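Long-range contact in cyclase (Streptomyces sp. R1128, PDB 3TFZ), which probably directs ring closure and aromatisation of a polyketide chain in the R1128 biosynthetic pathway, as an aromatase/cyclase of the Bet v 1-like superfamily: residues I42-L54 / I62-A74. Sequence-based numbering, arbitrary orientation.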
loop_
_atom_site.group_PDB
_atom_site.type_symbol
_atom_site.label_atom_id
_atom_site.label_comp_id
_atom_site.label_asym_id
_atom_site.label_seq_id
_atom_site.Cartn_x
_atom_site.Cartn_y
_atom_site.Cartn_z
ATOM N N ILE A 42 -1.783 24.224 16.221
ATOM C CA ILE A 42 -0.795 23.569 17.042
ATOM C C ILE A 42 -1.110 23.886 18.423
ATOM O O ILE A 42 -1.118 25.042 18.826
ATOM C CB ILE A 42 0.667 23.935 16.674
ATOM C CG1 ILE A 42 0.999 23.425 15.233
ATOM C CG2 ILE A 42 1.638 23.256 17.586
ATOM C CD1 ILE A 42 2.462 23.753 14.741
ATOM N N LEU A 43 -1.375 22.863 19.215
ATOM C CA LEU A 43 -1.717 23.129 20.622
ATOM C C LEU A 43 -0.494 23.020 21.521
ATOM O O LEU A 43 -0.403 23.679 22.575
ATOM C CB LEU A 43 -2.842 22.176 21.081
ATOM C CG LEU A 43 -4.402 22.279 21.018
ATOM C CD1 LEU A 43 -5.053 23.402 20.174
ATOM C CD2 LEU A 43 -4.984 20.919 20.721
ATOM N N GLU A 44 0.452 22.188 21.119
ATOM C CA GLU A 44 1.601 21.814 21.957
ATOM C C GLU A 44 2.651 21.279 21.008
ATOM O O GLU A 44 2.340 20.602 20.046
ATOM C CB GLU A 44 1.156 20.820 23.046
ATOM C CG GLU A 44 2.000 20.603 24.338
ATOM C CD GLU A 44 1.720 19.141 24.968
ATOM O OE1 GLU A 44 0.537 18.719 24.982
ATOM O OE2 GLU A 44 2.644 18.385 25.421
ATOM N N GLU A 45 3.886 21.639 21.253
ATOM C CA GLU A 45 5.003 21.416 20.363
ATOM C C GLU A 45 6.343 21.496 21.115
ATOM O O GLU A 45 6.583 22.397 21.851
ATOM C CB GLU A 45 5.040 22.452 19.240
ATOM C CG GLU A 45 5.226 21.741 17.903
ATOM C CD GLU A 45 5.795 22.648 16.830
ATOM O OE1 GLU A 45 5.674 23.931 16.987
ATOM O OE2 GLU A 45 6.386 22.040 15.875
ATOM N N GLY A 46 7.218 20.540 20.851
ATOM C CA GLY A 46 8.444 20.411 21.533
ATOM C C GLY A 46 9.300 19.548 20.653
ATOM O O GLY A 46 8.910 19.158 19.538
ATOM N N GLN A 47 10.497 19.259 21.158
ATOM C CA GLN A 47 11.478 18.451 20.451
ATOM C C GLN A 47 10.976 17.027 20.275
ATOM O O GLN A 47 10.895 16.256 21.231
ATOM C CB GLN A 47 12.811 18.448 21.201
ATOM C CG GLN A 47 12.678 18.257 22.703
ATOM C CD GLN A 47 12.148 19.492 23.403
ATOM O OE1 GLN A 47 11.625 19.414 24.514
ATOM N NE2 GLN A 47 12.280 20.643 22.754
ATOM N N GLY A 48 10.639 16.691 19.037
ATOM C CA GLY A 48 10.115 15.360 18.700
ATOM C C GLY A 48 8.603 15.058 18.755
ATOM O O GLY A 48 8.172 13.904 18.564
ATOM N N TYR A 49 7.790 16.043 19.084
ATOM C CA TYR A 49 6.362 15.825 19.230
ATOM C C TYR A 49 5.589 17.111 18.858
ATOM O O TYR A 49 6.107 18.217 19.046
ATOM C CB TYR A 49 6.033 15.311 20.682
ATOM C CG TYR A 49 6.022 16.434 21.748
ATOM C CD1 TYR A 49 7.203 16.864 22.352
ATOM C CD2 TYR A 49 4.824 17.053 22.131
ATOM C CE1 TYR A 49 7.172 17.838 23.303
ATOM C CE2 TYR A 49 4.797 18.020 23.069
ATOM C CZ TYR A 49 5.965 18.426 23.643
ATOM O OH TYR A 49 5.936 19.444 24.597
ATOM N N GLN A 50 4.386 16.950 18.319
ATOM C CA GLN A 50 3.407 17.988 18.060
ATOM C C GLN A 50 2.016 17.465 18.498
ATOM O O GLN A 50 1.639 16.337 18.170
ATOM C CB GLN A 50 3.256 18.229 16.549
ATOM C CG GLN A 50 4.388 18.954 15.861
ATOM C CD GLN A 50 4.439 18.693 14.402
ATOM O OE1 GLN A 50 3.707 17.811 13.925
ATOM N NE2 GLN A 50 5.300 19.451 13.648
ATOM N N VAL A 51 1.260 18.290 19.240
ATOM C CA VAL A 51 -0.142 18.008 19.448
ATOM C C VAL A 51 -0.922 19.018 18.615
ATOM O O VAL A 51 -0.724 20.260 18.679
ATOM C CB VAL A 51 -0.576 18.027 20.964
ATOM C CG1 VAL A 51 -2.064 17.629 21.135
ATOM C CG2 VAL A 51 0.290 17.126 21.802
ATOM N N VAL A 52 -1.909 18.501 17.909
ATOM C CA VAL A 52 -2.425 19.277 16.788
ATOM C C VAL A 52 -3.932 19.095 16.680
ATOM O O VAL A 52 -4.454 17.989 16.649
ATOM C CB VAL A 52 -1.567 18.975 15.428
ATOM C CG1 VAL A 52 -2.307 18.127 14.526
ATOM C CG2 VAL A 52 -1.281 20.171 14.682
ATOM N N ARG A 53 -4.617 20.216 16.618
ATOM C CA ARG A 53 -6.039 20.244 16.338
ATOM C C ARG A 53 -6.362 20.388 14.812
ATOM O O ARG A 53 -5.817 21.215 14.166
ATOM C CB ARG A 53 -6.649 21.349 17.162
ATOM C CG ARG A 53 -8.032 21.652 16.817
ATOM C CD ARG A 53 -8.727 20.399 16.724
ATOM N NE ARG A 53 -10.126 20.499 17.161
ATOM C CZ ARG A 53 -10.503 20.966 18.333
ATOM N NH1 ARG A 53 -9.563 21.507 19.104
ATOM N NH2 ARG A 53 -11.810 20.961 18.678
ATOM N N LEU A 54 -7.226 19.521 14.268
ATOM C CA LEU A 54 -7.465 19.430 12.810
ATOM C C LEU A 54 -8.940 19.532 12.491
ATOM O O LEU A 54 -9.735 18.855 13.061
ATOM C CB LEU A 54 -6.882 18.121 12.254
ATOM C CG LEU A 54 -5.337 17.985 12.247
ATOM C CD1 LEU A 54 -4.799 16.593 12.489
ATOM C CD2 LEU A 54 -4.786 18.509 10.937
ATOM N N ILE A 62 -17.734 18.261 8.272
ATOM C CA ILE A 62 -16.624 18.787 8.961
ATOM C C ILE A 62 -16.442 18.025 10.265
ATOM O O ILE A 62 -17.266 18.076 11.171
ATOM C CB ILE A 62 -16.792 20.276 9.153
ATOM C CG1 ILE A 62 -15.567 20.877 9.820
ATOM C CG2 ILE A 62 -18.048 20.551 9.985
ATOM C CD1 ILE A 62 -14.412 20.707 9.063
ATOM N N ASN A 63 -15.364 17.258 10.296
ATOM C CA ASN A 63 -14.955 16.609 11.501
ATOM C C ASN A 63 -13.780 17.319 12.159
ATOM O O ASN A 63 -12.935 17.944 11.504
ATOM C CB ASN A 63 -14.674 15.114 11.247
ATOM C CG ASN A 63 -15.975 14.256 11.276
ATOM O OD1 ASN A 63 -16.066 13.355 12.061
ATOM N ND2 ASN A 63 -16.959 14.565 10.448
ATOM N N THR A 64 -13.790 17.260 13.483
ATOM C CA THR A 64 -12.775 17.845 14.268
ATOM C C THR A 64 -12.086 16.719 15.069
ATOM O O THR A 64 -12.744 15.866 15.605
ATOM C CB THR A 64 -13.323 19.031 15.087
ATOM O OG1 THR A 64 -12.226 19.819 15.470
ATOM C CG2 THR A 64 -13.974 18.592 16.342
ATOM N N TRP A 65 -10.755 16.702 15.093
ATOM C CA TRP A 65 -10.039 15.845 16.003
ATOM C C TRP A 65 -8.703 16.451 16.386
ATOM O O TRP A 65 -8.224 17.443 15.804
ATOM C CB TRP A 65 -9.871 14.383 15.456
ATOM C CG TRP A 65 -9.117 14.275 14.205
ATOM C CD1 TRP A 65 -7.754 14.439 14.038
ATOM C CD2 TRP A 65 -9.665 14.050 12.877
ATOM N NE1 TRP A 65 -7.419 14.321 12.688
ATOM C CE2 TRP A 65 -8.554 14.091 11.954
ATOM C CE3 TRP A 65 -10.971 13.818 12.380
ATOM C CZ2 TRP A 65 -8.699 13.818 10.589
ATOM C CZ3 TRP A 65 -11.124 13.604 10.996
ATOM C CH2 TRP A 65 -9.995 13.593 10.118
ATOM N N THR A 66 -8.105 15.814 17.387
ATOM C CA THR A 66 -6.837 16.189 17.983
ATOM C C THR A 66 -5.891 14.983 17.947
ATOM O O THR A 66 -6.240 13.987 18.476
ATOM C CB THR A 66 -7.082 16.589 19.451
ATOM O OG1 THR A 66 -7.614 17.896 19.461
ATOM C CG2 THR A 66 -5.799 16.624 20.243
ATOM N N SER A 67 -4.700 15.111 17.354
ATOM C CA SER A 67 -3.710 14.049 17.497
ATOM C C SER A 67 -2.424 14.450 18.065
ATOM O O SER A 67 -1.933 15.599 17.856
ATOM C CB SER A 67 -3.369 13.358 16.167
ATOM O OG SER A 67 -3.173 14.387 15.288
ATOM N N ARG A 68 -1.855 13.463 18.774
ATOM C CA ARG A 68 -0.473 13.532 19.231
ATOM C C ARG A 68 0.374 12.853 18.188
ATOM O O ARG A 68 0.178 11.663 17.896
ATOM C CB ARG A 68 -0.273 12.941 20.590
ATOM C CG ARG A 68 1.215 13.087 21.045
ATOM C CD ARG A 68 1.531 12.341 22.383
ATOM N NE ARG A 68 1.220 13.295 23.455
ATOM C CZ ARG A 68 2.121 14.157 23.947
ATOM N NH1 ARG A 68 3.400 14.102 23.506
ATOM N NH2 ARG A 68 1.770 15.035 24.901
ATOM N N ARG A 69 1.246 13.652 17.547
ATOM C CA ARG A 69 2.271 13.138 16.559
ATOM C C ARG A 69 3.634 13.049 17.189
ATOM O O ARG A 69 4.136 14.069 17.702
ATOM C CB ARG A 69 2.367 14.018 15.305
ATOM C CG ARG A 69 0.966 14.105 14.551
ATOM C CD ARG A 69 0.799 15.430 13.781
ATOM N NE ARG A 69 2.016 16.001 13.069
ATOM C CZ ARG A 69 2.407 15.674 11.832
ATOM N NH1 ARG A 69 1.712 14.775 11.122
ATOM N NH2 ARG A 69 3.490 16.258 11.302
ATOM N N ASP A 70 4.213 11.848 17.191
ATOM C CA ASP A 70 5.544 11.653 17.714
ATOM C C ASP A 70 6.420 11.554 16.514
ATOM O O ASP A 70 6.279 10.616 15.763
ATOM C CB ASP A 70 5.612 10.400 18.583
ATOM C CG ASP A 70 4.836 10.600 19.975
ATOM O OD1 ASP A 70 5.064 11.668 20.660
ATOM O OD2 ASP A 70 3.978 9.727 20.390
ATOM N N LEU A 71 7.297 12.524 16.287
ATOM C CA LEU A 71 8.046 12.587 15.048
ATOM C C LEU A 71 9.474 12.032 15.246
ATOM O O LEU A 71 10.138 12.392 16.200
ATOM C CB LEU A 71 8.122 14.050 14.521
ATOM C CG LEU A 71 6.844 14.778 13.942
ATOM C CD1 LEU A 71 6.023 15.417 15.051
ATOM C CD2 LEU A 71 7.313 15.846 12.954
ATOM N N ASP A 72 9.931 11.168 14.340
ATOM C CA ASP A 72 11.221 10.484 14.507
ATOM C C ASP A 72 11.916 10.517 13.156
ATOM O O ASP A 72 11.750 9.601 12.318
ATOM C CB ASP A 72 10.937 9.027 14.918
ATOM C CG ASP A 72 12.181 8.268 15.313
ATOM O OD1 ASP A 72 12.055 7.311 16.085
ATOM O OD2 ASP A 72 13.272 8.606 14.874
ATOM N N PRO A 73 12.603 11.636 12.883
ATOM C CA PRO A 73 13.237 11.812 11.590
ATOM C C PRO A 73 14.348 10.776 11.316
ATOM O O PRO A 73 14.619 10.466 10.163
ATOM C CB PRO A 73 13.805 13.231 11.671
ATOM C CG PRO A 73 13.843 13.587 13.146
ATOM C CD PRO A 73 12.749 12.835 13.773
ATOM N N ALA A 74 14.967 10.201 12.343
ATOM C CA ALA A 74 16.106 9.319 12.090
ATOM C C ALA A 74 15.481 8.001 11.619
ATOM O O ALA A 74 15.980 7.346 10.678
ATOM C CB ALA A 74 16.966 9.148 13.330
#
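Backbone hydrogen bonds in antiparallel register join strand 49-54 to strand 62-72: Q50 with R69, V52 with S67 and L54 with W65 each exchange N-H and C=O in both directions. L71 N extends the series to G48 O (2.8 Å).

The side chains of Q50 and R69 lie side by side on one face of the sheet, pointing the same way. R69 NE gives a nearly straight bond to Q50 OE1 (2.6 Å), which lies in the guanidinium plane; NH2 adds a weak second bond. With amide and guanidinium only 16° apart, the pair forms a flat unit, fixed further by A25 O on Q50 NE2 and by L24 O and the Y30 hydroxyl on R69.

These strands form a beta hairpin within the antiparallel sheet of the helix-grip fold. Along the same face, L54 CD1 packs against W65 NE1 (3.5 Å) and near S67 OG; W65 NE1 and S67 OG bind a sulfonate molecule, probably from the crystallisation liquor, consistent with a pocket wall.

On the opposite face, the R53 chain starts with CG anti to the backbone N (chi1 170°), then bends beyond CG, which brings NE to T64 OG1 (2.8 Å) at the guanidinium edge, with an N-H...O angle of 173°. Replacing R53 with an alanine would remove this bond and is likely to leave the T64 hydroxyl free to turn. Farther along, V51 CG2 lies over one face of the R68 guanidinium, whose NH1 approaches Y49 CD2 obliquely (3.6 Å), while NH2 makes a long salt bridge to E44 OE2 (3.5 Å).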